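Local coordinates for 303aa long hypothetical esterase (Sulfolobus tokodaii, PDB 3AIN), which probably hydrolyses carboxylic esters, as a thermostable carboxylesterase of the hormone-sensitive-lipase-like group with an alpha/beta hydrolase fold, at residues 180-183 with 184-187; 212-216 with 217-221; 229-233 with 234-238. The protein carries 1 engineered substitution. One frame throughout, in Å; residues are numbered along the deposited sequence.

Interaction 1: residues 180-183 with 184-187; sequences AILS and KKEN
A Schellman motif ends helix 171-185, with Asn187 as the C-prime residue at positive phi (52°). Its N bonds back to Lys184 O at 3.0 Å, and the N-H of the residue after it goes to Ser183 O. One turn earlier the helix is still regular: Lys184 N donates to Ala180 O at 3.2 Å. The bonds of Lys185 N to Ile181 O and Leu182 O are both weak. Glu186 N then turns to Ser183 O at 3.0 Å, coming from above the carbonyl plane rather than on a lone pair. The Lys185 side chain lies back over the last turn. With CG anti to its carbonyl carbon (chi1 -51°), Lys185 sets CG 3.2 Å from Ile181 O, and its CD lies 4.1 Å from Leu182 CD2. Glu186 CG lies 3.4 Å from Leu182 O. Lys184 leads away, and its NZ bonds to the carbonyls of Asp248 and Asn250. Ser183 OG bonds to Thr179 O, while Ile181 packs on loop residues such as Leu252, and Leu182 on Phe145 of helix 139-153. The last carbonyls are thus served by backbone bonds, several of them weak, and partly lined by methylenes of Lys185 and Glu186. The charge of Lys185 near this C-terminal end would probably suit the negative end of the helix dipole.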
ATOM      1  N   ALA A 180       9.255  11.637 -16.736  1.00 12.59           N
ATOM      2  CA  ALA A 180       8.432  10.704 -17.493  1.00 13.59           C
ATOM      3  C   ALA A 180       7.707  11.360 -18.670  1.00 15.59           C
ATOM      4  O   ALA A 180       7.693  10.793 -19.768  1.00 15.92           O
ATOM      5  CB  ALA A 180       7.444   9.985 -16.589  1.00 11.52           C
ATOM      6  N   ILE A 181       7.208  12.579 -18.478  1.00 14.27           N
ATOM      7  CA  ILE A 181       6.568  13.314 -19.583  1.00 13.52           C
ATOM      8  C   ILE A 181       7.592  13.591 -20.679  1.00 14.26           C
ATOM      9  O   ILE A 181       7.302  13.414 -21.865  1.00 16.42           O
ATOM     10  CB  ILE A 181       5.908  14.623 -19.107  1.00 15.32           C
ATOM     11  CG1 ILE A 181       4.685  14.278 -18.232  1.00 11.66           C
ATOM     12  CG2 ILE A 181       5.448  15.499 -20.322  1.00 14.75           C
ATOM     13  CD1 ILE A 181       4.322  15.362 -17.266  1.00 11.88           C
ATOM     14  N   LEU A 182       8.769  14.071 -20.283  1.00 14.07           N
ATOM     15  CA  LEU A 182       9.803  14.415 -21.275  1.00 16.08           C
ATOM     16  C   LEU A 182      10.316  13.188 -22.031  1.00 18.67           C
ATOM     17  O   LEU A 182      10.719  13.301 -23.190  1.00 18.58           O
ATOM     18  CB  LEU A 182      10.971  15.138 -20.603  1.00 15.92           C
ATOM     19  CG  LEU A 182      10.666  16.539 -20.071  1.00 18.97           C
ATOM     20  CD1 LEU A 182      11.794  17.060 -19.179  1.00 16.24           C
ATOM     21  CD2 LEU A 182      10.316  17.543 -21.172  1.00 21.70           C
ATOM     22  N   SER A 183      10.308  12.036 -21.361  1.00 15.77           N
ATOM     23  CA  SER A 183      10.750  10.760 -21.945  1.00 19.05           C
ATOM     24  C   SER A 183       9.805  10.289 -23.044  1.00 27.20           C
ATOM     25  O   SER A 183      10.237   9.806 -24.095  1.00 21.30           O
ATOM     26  CB  SER A 183      10.864   9.684 -20.848  1.00 20.10           C
ATOM     27  OG  SER A 183      11.866  10.024 -19.896  1.00 23.69           O
ATOM     28  N   LYS A 184       8.512  10.495 -22.836  1.00 28.61           N
ATOM     29  CA  LYS A 184       7.524  10.140 -23.846  1.00 32.07           C
ATOM     30  C   LYS A 184       7.807  10.897 -25.145  1.00 34.01           C
ATOM     31  O   LYS A 184       7.864  10.304 -26.231  1.00 33.47           O
ATOM     32  CB  LYS A 184       6.111  10.437 -23.324  1.00 30.46           C
ATOM     33  CG  LYS A 184       5.139  10.909 -24.377  1.00 38.53           C
ATOM     34  CD  LYS A 184       3.710  10.815 -23.866  1.00 34.77           C
ATOM     35  CE  LYS A 184       3.227  12.150 -23.334  1.00 29.92           C
ATOM     36  NZ  LYS A 184       1.725  12.280 -23.450  1.00 23.96           N
ATOM     37  N   LYS A 185       8.217  12.150 -24.992  1.00 35.36           N
ATOM     38  CA  LYS A 185       8.427  13.038 -26.121  1.00 35.75           C
ATOM     39  C   LYS A 185       9.635  12.612 -26.943  1.00 37.26           C
ATOM     40  O   LYS A 185       9.673  12.845 -28.146  1.00 36.15           O
ATOM     41  CB  LYS A 185       8.601  14.479 -25.640  1.00 37.23           C
ATOM     42  CG  LYS A 185       7.503  14.957 -24.700  1.00 38.26           C
ATOM     43  CD  LYS A 185       7.801  16.360 -24.176  1.00 47.54           C
ATOM     44  CE  LYS A 185       6.919  17.407 -24.834  1.00 59.82           C
ATOM     45  NZ  LYS A 185       5.671  17.648 -24.053  1.00 62.08           N
ATOM     46  N   GLU A 186      10.547  11.870 -26.315  1.00 33.31           N
ATOM     47  CA  GLU A 186      11.757  11.390 -26.974  1.00 31.26           C
ATOM     48  C   GLU A 186      11.747   9.892 -27.256  1.00 31.83           C
ATOM     49  O   GLU A 186      12.812   9.287 -27.349  1.00 30.77           O
ATOM     50  CB  GLU A 186      12.991  11.707 -26.128  1.00 31.05           C
ATOM     51  CG  GLU A 186      13.058  13.142 -25.672  1.00 35.59           C
ATOM     52  CD  GLU A 186      14.352  13.808 -26.063  1.00 45.52           C
ATOM     53  OE1 GLU A 186      15.355  13.088 -26.246  1.00 44.93           O
ATOM     54  OE2 GLU A 186      14.382  15.055 -26.099  1.00 48.03           O
ATOM     55  N   ASN A 187      10.561   9.283 -27.220  1.00 30.33           N
ATOM     56  CA  ASN A 187      10.396   7.832 -27.373  1.00 32.24           C
ATOM     57  C   ASN A 187      11.252   6.966 -26.442  1.00 30.59           C
ATOM     58  O   ASN A 187      11.713   5.893 -26.824  1.00 29.63           O
ATOM     59  CB  ASN A 187      10.570   7.395 -28.839  1.00 34.19           C
ATOM     60  CG  ASN A 187       9.695   6.195 -29.197  1.00 44.43           C
ATOM     61  OD1 ASN A 187       9.878   5.562 -30.241  1.00 52.12           O
ATOM     62  ND2 ASN A 187       8.786   5.839 -28.297  1.00 51.90           N
TER

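Interaction 2: residues 212-216 with 217-221; sequences NGEGF and FLTRE
Gly213 O takes the N-H of Arg220 at 2.9 Å, in the carbonyl plane and on a lone pair, and so closes the loop between helix 207-212 and helix 220-230. A second turn sits inside it. Leu218 N bonds to Phe216 O at 2.8 Å across Phe217, whose phi and psi of 74° and -58° make a classic gamma turn. One water links three backbone atoms: it donates to Asn212 O and Leu218 O and accepts from Phe216 N. Thr219 is the N-cap of the second helix, its OG1 bonding to His222 N. Its CA meets Gly213 O at 3.2 Å in a CA-H...O contact. Arg220 CG lies 3.3 Å from the same oxygen, and its guanidinium makes a cation-pi contact with Tyr210. At the surface Glu214 bends at chi2, which brings its OE1 within 3.7 Å of Thr219 CG2 and its OE2 up to Glu221. Glu214 OE2 and Glu221 OE1 are 2.5 Å apart, the two carboxylate planes turned 57° to each other. Two acids so close would probably be costly if both were charged. One of them probably holds a proton in the crystal, and the pair is likely to be sensitive to pH.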
ATOM      1  N   ASN A 212      -4.502  21.516   5.747  1.00 11.40           N
ATOM      2  CA  ASN A 212      -3.249  20.907   6.209  1.00 12.54           C
ATOM      3  C   ASN A 212      -2.064  21.854   6.026  1.00 11.49           C
ATOM      4  O   ASN A 212      -0.914  21.471   6.228  1.00 14.37           O
ATOM      5  CB  ASN A 212      -2.967  19.573   5.469  1.00 10.17           C
ATOM      6  CG  ASN A 212      -4.089  18.558   5.637  1.00 16.93           C
ATOM      7  OD1 ASN A 212      -4.409  17.803   4.709  1.00 22.82           O
ATOM      8  ND2 ASN A 212      -4.553  18.402   6.861  1.00 14.20           N
ATOM      9  N   GLY A 213      -2.334  23.120   5.706  1.00 12.13           N
ATOM     10  CA  GLY A 213      -1.241  24.056   5.378  1.00 15.71           C
ATOM     11  C   GLY A 213      -0.493  24.656   6.565  1.00 14.70           C
ATOM     12  O   GLY A 213       0.494  25.392   6.377  1.00 15.75           O
ATOM     13  N   GLU A 214      -1.007  24.432   7.775  1.00 14.59           N
ATOM     14  CA  GLU A 214      -0.222  24.681   9.015  1.00 17.77           C
ATOM     15  C   GLU A 214      -0.281  23.496   9.972  1.00 16.28           C
ATOM     16  O   GLU A 214      -1.237  22.712   9.955  1.00 18.95           O
ATOM     17  CB  GLU A 214      -0.713  25.951   9.741  1.00 15.93           C
ATOM     18  CG  GLU A 214      -0.769  27.189   8.854  1.00 17.37           C
ATOM     19  CD  GLU A 214       0.604  27.750   8.511  1.00 17.30           C
ATOM     20  OE1 GLU A 214       1.601  27.358   9.165  1.00 22.53           O
ATOM     21  OE2 GLU A 214       0.716  28.433   7.474  1.00 25.61           O
ATOM     22  N   GLY A 215       0.774  23.338  10.777  1.00 17.78           N
ATOM     23  CA  GLY A 215       0.778  22.342  11.844  1.00 17.88           C
ATOM     24  C   GLY A 215       1.250  20.951  11.467  1.00 22.53           C
ATOM     25  O   GLY A 215       1.241  20.046  12.309  1.00 20.10           O
ATOM     26  N   PHE A 216       1.505  20.722  10.177  1.00 19.15           N
ATOM     27  CA  PHE A 216       1.874  19.375   9.719  1.00 17.96           C
ATOM     28  C   PHE A 216       3.190  19.402   8.939  1.00 19.49           C
ATOM     29  O   PHE A 216       3.288  18.817   7.852  1.00 18.85           O
ATOM     30  CB  PHE A 216       0.742  18.767   8.872  1.00 17.82           C
ATOM     31  CG  PHE A 216      -0.568  18.629   9.612  1.00 15.60           C
ATOM     32  CD1 PHE A 216      -1.674  19.352   9.217  1.00 19.30           C
ATOM     33  CD2 PHE A 216      -0.717  17.685  10.622  1.00 17.11           C
ATOM     34  CE1 PHE A 216      -2.909  19.172   9.854  1.00 22.82           C
ATOM     35  CE2 PHE A 216      -1.931  17.503  11.254  1.00 21.39           C
ATOM     36  CZ  PHE A 216      -3.034  18.233  10.859  1.00 22.06           C
ATOM     37  N   PHE A 217       4.219  20.047   9.539  1.00 18.32           N
ATOM     38  CA  PHE A 217       5.589  19.995   9.000  1.00 17.59           C
ATOM     39  C   PHE A 217       5.914  20.798   7.735  1.00 21.02           C
ATOM     40  O   PHE A 217       6.714  21.732   7.772  1.00 17.90           O
ATOM     41  CB  PHE A 217       6.024  18.529   8.810  1.00 17.45           C
ATOM     42  CG  PHE A 217       7.500  18.354   8.474  1.00 24.83           C
ATOM     43  CD1 PHE A 217       7.892  17.582   7.384  1.00 27.39           C
ATOM     44  CD2 PHE A 217       8.487  18.956   9.244  1.00 33.11           C
ATOM     45  CE1 PHE A 217       9.249  17.410   7.073  1.00 29.25           C
ATOM     46  CE2 PHE A 217       9.842  18.703   8.997  1.00 35.95           C
ATOM     47  CZ  PHE A 217      10.220  17.981   7.881  1.00 28.65           C
ATOM     48  N   LEU A 218       5.172  20.512   6.648  1.00 16.57           N
ATOM     49  CA  LEU A 218       5.335  21.266   5.425  1.00 15.96           C
ATOM     50  C   LEU A 218       4.202  22.284   5.491  1.00 18.94           C
ATOM     51  O   LEU A 218       3.034  21.894   5.467  1.00 17.62           O
ATOM     52  CB  LEU A 218       5.125  20.381   4.187  1.00 14.51           C
ATOM     53  CG  LEU A 218       5.169  21.187   2.876  1.00 15.64           C
ATOM     54  CD1 LEU A 218       6.533  21.783   2.584  1.00 18.44           C
ATOM     55  CD2 LEU A 218       4.724  20.272   1.750  1.00 14.17           C
ATOM     56  N   THR A 219       4.545  23.575   5.557  1.00 15.27           N
ATOM     57  CA  THR A 219       3.535  24.646   5.673  1.00 16.10           C
ATOM     58  C   THR A 219       3.360  25.455   4.380  1.00 17.86           C
ATOM     59  O   THR A 219       4.229  25.450   3.494  1.00 15.48           O
ATOM     60  CB  THR A 219       3.907  25.652   6.802  1.00 18.43           C
ATOM     61  OG1 THR A 219       5.090  26.380   6.430  1.00 17.74           O
ATOM     62  CG2 THR A 219       4.156  24.908   8.114  1.00 18.36           C
ATOM     63  N   ARG A 220       2.309  26.273   4.345  1.00 17.81           N
ATOM     64  CA  ARG A 220       2.150  27.277   3.289  1.00 17.94           C
ATOM     65  C   ARG A 220       3.385  28.138   3.117  1.00 18.91           C
ATOM     66  O   ARG A 220       3.750  28.482   1.989  1.00 17.56           O
ATOM     67  CB  ARG A 220       0.969  28.201   3.602  1.00 21.75           C
ATOM     68  CG  ARG A 220      -0.325  27.484   3.892  1.00 28.25           C
ATOM     69  CD  ARG A 220      -0.922  26.953   2.621  1.00 27.35           C
ATOM     70  NE  ARG A 220      -0.908  27.944   1.542  1.00 25.59           N
ATOM     71  CZ  ARG A 220      -1.949  28.717   1.223  1.00 26.08           C
ATOM     72  NH1 ARG A 220      -3.059  28.677   1.953  1.00 24.08           N
ATOM     73  NH2 ARG A 220      -1.894  29.496   0.145  1.00 26.03           N
ATOM     74  N   GLU A 221       3.882  28.662   4.237  1.00 19.37           N
ATOM     75  CA  GLU A 221       5.051  29.532   4.199  1.00 23.94           C
ATOM     76  C   GLU A 221       6.245  28.853   3.508  1.00 23.77           C
ATOM     77  O   GLU A 221       6.934  29.469   2.703  1.00 20.61           O
ATOM     78  CB  GLU A 221       5.430  29.968   5.618  1.00 25.39           C
ATOM     79  CG  GLU A 221       4.484  31.021   6.211  1.00 32.45           C
ATOM     80  CD  GLU A 221       3.139  30.456   6.670  1.00 37.39           C
ATOM     81  OE1 GLU A 221       3.004  29.224   6.849  1.00 24.24           O
ATOM     82  OE2 GLU A 221       2.256  31.269   7.009  1.00 34.71           O
TER
HETATM   83  O   HOH W   1       1.337  22.054   7.609  1.00 16.52           O

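Interaction 3: residues 229-233 with 234-238; sequences QYLRS and FADLL. With PO4 (phosphate ion), chain G.
The salt bridge of Arg232 with Asp236 carries this contact. NH2 of Arg232 reaches Asp236 OD1 at 3.0 Å on its syn side, nearly in the guanidinium plane. The second bond of the pair, Arg232 NE to Asp236 OD2, is weak. The two flat groups are only 25° apart. Backbone hydrogen bonds fix the same carboxylate: OD2 of Asp236 takes Arg232 N at 2.9 Å, nearly along its C-O axis, and Ser233 N at 3.3 Å from above its plane. In return Asp236 N donates to Ser233 O at 2.9 Å. A water joins Ser233 OG and Asp236 OD1. With an alanine at Asp236 the guanidinium would probably lose its acidic mate, and the N-H groups of Arg232 and Ser233 their shared acceptor. The guanidinium also grips a phosphate ion, probably from the crystallisation liquor, with Arg232 NH1 on O2 and Arg232 NH2 on O3, both at 2.8 Å; Arg241 also binds this ion. Leu231 CD1 touches Leu237 CD2 at 3.6 Å, and Leu237 CD1 lies over one face of the Phe234 ring, offset toward the rim. These contacts tie the residues just after helix 220-230 to the 3-10 segment 234-238, on the way to strand 255-260 of the alpha/beta hydrolase fold.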
ATOM      1  N   GLN A 229      12.306  30.581  -4.493  1.00 16.69           N
ATOM      2  CA  GLN A 229      13.721  30.261  -4.720  1.00 15.37           C
ATOM      3  C   GLN A 229      13.892  29.605  -6.088  1.00 15.22           C
ATOM      4  O   GLN A 229      14.880  29.823  -6.784  1.00 14.31           O
ATOM      5  CB  GLN A 229      14.241  29.297  -3.640  1.00 14.21           C
ATOM      6  CG  GLN A 229      14.038  29.749  -2.208  1.00 16.56           C
ATOM      7  CD  GLN A 229      14.486  31.161  -2.005  1.00 25.36           C
ATOM      8  OE1 GLN A 229      15.591  31.531  -2.418  1.00 22.32           O
ATOM      9  NE2 GLN A 229      13.573  31.998  -1.551  1.00 23.61           N
ATOM     10  N   TYR A 230      12.954  28.722  -6.436  1.00 11.62           N
ATOM     11  CA  TYR A 230      13.094  27.885  -7.626  1.00 12.45           C
ATOM     12  C   TYR A 230      12.732  28.599  -8.929  1.00 14.27           C
ATOM     13  O   TYR A 230      13.461  28.486  -9.925  1.00 14.20           O
ATOM     14  CB  TYR A 230      12.220  26.627  -7.426  1.00 11.60           C
ATOM     15  CG  TYR A 230      12.279  25.586  -8.513  1.00 12.59           C
ATOM     16  CD1 TYR A 230      13.491  25.140  -9.041  1.00 11.37           C
ATOM     17  CD2 TYR A 230      11.111  24.972  -8.954  1.00 13.53           C
ATOM     18  CE1 TYR A 230      13.545  24.065  -9.931  1.00 13.71           C
ATOM     19  CE2 TYR A 230      11.162  23.924  -9.863  1.00 10.89           C
ATOM     20  CZ  TYR A 230      12.387  23.436 -10.296  1.00 10.90           C
ATOM     21  OH  TYR A 230      12.425  22.396 -11.189  1.00 11.28           O
ATOM     22  N   LEU A 231      11.565  29.250  -8.972  1.00 13.36           N
ATOM     23  CA  LEU A 231      11.063  29.772 -10.239  1.00 14.81           C
ATOM     24  C   LEU A 231      11.746  31.082 -10.659  1.00 15.11           C
ATOM     25  O   LEU A 231      12.230  31.818  -9.802  1.00 16.30           O
ATOM     26  CB  LEU A 231       9.555  29.986 -10.168  1.00 14.59           C
ATOM     27  CG  LEU A 231       8.779  28.684  -9.920  1.00 13.90           C
ATOM     28  CD1 LEU A 231       7.310  28.994 -10.044  1.00 18.00           C
ATOM     29  CD2 LEU A 231       9.175  27.617 -10.915  1.00 15.66           C
ATOM     30  N   ARG A 232      11.753  31.357 -11.967  1.00 15.27           N
ATOM     31  CA  ARG A 232      12.343  32.598 -12.507  1.00 17.07           C
ATOM     32  C   ARG A 232      11.328  33.715 -12.575  1.00 20.44           C
ATOM     33  O   ARG A 232      11.624  34.865 -12.266  1.00 17.44           O
ATOM     34  CB  ARG A 232      12.905  32.378 -13.904  1.00 18.87           C
ATOM     35  CG  ARG A 232      13.942  31.278 -13.982  1.00 21.98           C
ATOM     36  CD  ARG A 232      14.180  30.885 -15.409  1.00 23.54           C
ATOM     37  NE  ARG A 232      12.986  30.379 -16.075  1.00 19.25           N
ATOM     38  CZ  ARG A 232      13.010  29.781 -17.252  1.00 25.48           C
ATOM     39  NH1 ARG A 232      14.150  29.711 -17.935  1.00 26.57           N
ATOM     40  NH2 ARG A 232      11.898  29.289 -17.770  1.00 21.40           N
ATOM     41  N   SER A 233      10.114  33.382 -13.000  1.00 16.35           N
ATOM     42  CA  SER A 233       9.076  34.386 -13.045  1.00 18.23           C
ATOM     43  C   SER A 233       7.693  33.747 -13.050  1.00 20.17           C
ATOM     44  O   SER A 233       7.573  32.522 -13.092  1.00 14.83           O
ATOM     45  CB  SER A 233       9.257  35.277 -14.264  1.00 24.08           C
ATOM     46  OG  SER A 233       8.702  34.680 -15.413  1.00 22.91           O
ATOM     47  N   PHE A 234       6.676  34.578 -12.831  1.00 19.77           N
ATOM     48  CA  PHE A 234       5.289  34.117 -12.767  1.00 17.04           C
ATOM     49  C   PHE A 234       4.953  33.277 -13.984  1.00 17.27           C
ATOM     50  O   PHE A 234       4.149  32.349 -13.897  1.00 15.16           O
ATOM     51  CB  PHE A 234       4.354  35.342 -12.701  1.00 20.65           C
ATOM     52  CG  PHE A 234       3.044  35.084 -12.024  1.00 34.31           C
ATOM     53  CD1 PHE A 234       1.853  35.423 -12.658  1.00 44.42           C
ATOM     54  CD2 PHE A 234       3.003  34.720 -10.686  1.00 37.90           C
ATOM     55  CE1 PHE A 234       0.632  35.281 -12.015  1.00 42.09           C
ATOM     56  CE2 PHE A 234       1.783  34.594 -10.024  1.00 48.31           C
ATOM     57  CZ  PHE A 234       0.595  34.850 -10.705  1.00 40.88           C
ATOM     58  N   ALA A 235       5.508  33.625 -15.138  1.00 17.01           N
ATOM     59  CA  ALA A 235       5.236  32.864 -16.339  1.00 16.94           C
ATOM     60  C   ALA A 235       5.540  31.374 -16.212  1.00 16.46           C
ATOM     61  O   ALA A 235       5.042  30.576 -16.998  1.00 15.73           O
ATOM     62  CB  ALA A 235       5.951  33.456 -17.543  1.00 22.89           C
ATOM     63  N   ASP A 236       6.503  31.022 -15.359  1.00 12.80           N
ATOM     64  CA  ASP A 236       6.836  29.606 -15.222  1.00 12.33           C
ATOM     65  C   ASP A 236       5.662  28.798 -14.652  1.00 12.78           C
ATOM     66  O   ASP A 236       5.650  27.568 -14.734  1.00 13.23           O
ATOM     67  CB  ASP A 236       8.047  29.432 -14.303  1.00 12.47           C
ATOM     68  CG  ASP A 236       9.328  29.967 -14.922  1.00 16.74           C
ATOM     69  OD1 ASP A 236       9.455  29.898 -16.157  1.00 15.93           O
ATOM     70  OD2 ASP A 236      10.242  30.300 -14.155  1.00 18.61           O
ATOM     71  N   LEU A 237       4.682  29.475 -14.060  1.00 14.75           N
ATOM     72  CA  LEU A 237       3.483  28.766 -13.606  1.00 15.38           C
ATOM     73  C   LEU A 237       2.668  28.179 -14.754  1.00 15.69           C
ATOM     74  O   LEU A 237       1.838  27.287 -14.530  1.00 16.04           O
ATOM     75  CB  LEU A 237       2.588  29.676 -12.748  1.00 17.84           C
ATOM     76  CG  LEU A 237       3.191  30.330 -11.497  1.00 20.19           C
ATOM     77  CD1 LEU A 237       2.108  31.133 -10.776  1.00 23.77           C
ATOM     78  CD2 LEU A 237       3.805  29.304 -10.545  1.00 20.90           C
ATOM     79  N   LEU A 238       2.932  28.631 -15.985  1.00 14.55           N
ATOM     80  CA  LEU A 238       2.320  28.015 -17.184  1.00 16.50           C
ATOM     81  C   LEU A 238       3.074  26.797 -17.735  1.00 14.71           C
ATOM     82  O   LEU A 238       2.727  26.266 -18.803  1.00 14.48           O
ATOM     83  CB  LEU A 238       2.190  29.049 -18.313  1.00 20.13           C
ATOM     84  CG  LEU A 238       0.888  29.801 -18.570  1.00 33.54           C
ATOM     85  CD1 LEU A 238      -0.029  29.834 -17.369  1.00 27.66           C
ATOM     86  CD2 LEU A 238       1.218  31.181 -19.104  1.00 25.96           C
TER
HETATM   87  P   PO4 G 306      13.744  27.473 -20.863  1.00 46.44           P
HETATM   88  O1  PO4 G 306      13.634  28.160 -22.209  1.00 59.42           O
HETATM   89  O2  PO4 G 306      14.920  28.081 -20.129  1.00 44.02           O
HETATM   90  O3  PO4 G 306      12.480  27.732 -20.077  1.00 41.49           O
HETATM   91  O4  PO4 G 306      13.950  25.984 -21.082  1.00 36.97           O
HETATM   92  O   HOH W   2      10.273  32.531 -16.991  1.00 26.06           O

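Overall arrangement
Interactions 2 and 3 sit at the two ends of helix 220-230, their centres about 22 Å apart and their nearest atoms about 8 Å apart. Interaction 1 closes helix 171-185, which begins at a sequence that fits the nucleophile elbow of this fold. It lies on the other side of the chain's centre from interaction 2, with centres about 33 Å apart. Its centre is about 22 Å from that of interaction 3, and their nearest atoms are about 10 Å apart. The Leu218 side chain of interaction 2 lies near the probable elbow without touching it. The side chains of Leu218 and of Leu237 in interaction 3 are each about 4 Å from a bound methylpentanediol, probably from the crystallisation liquor.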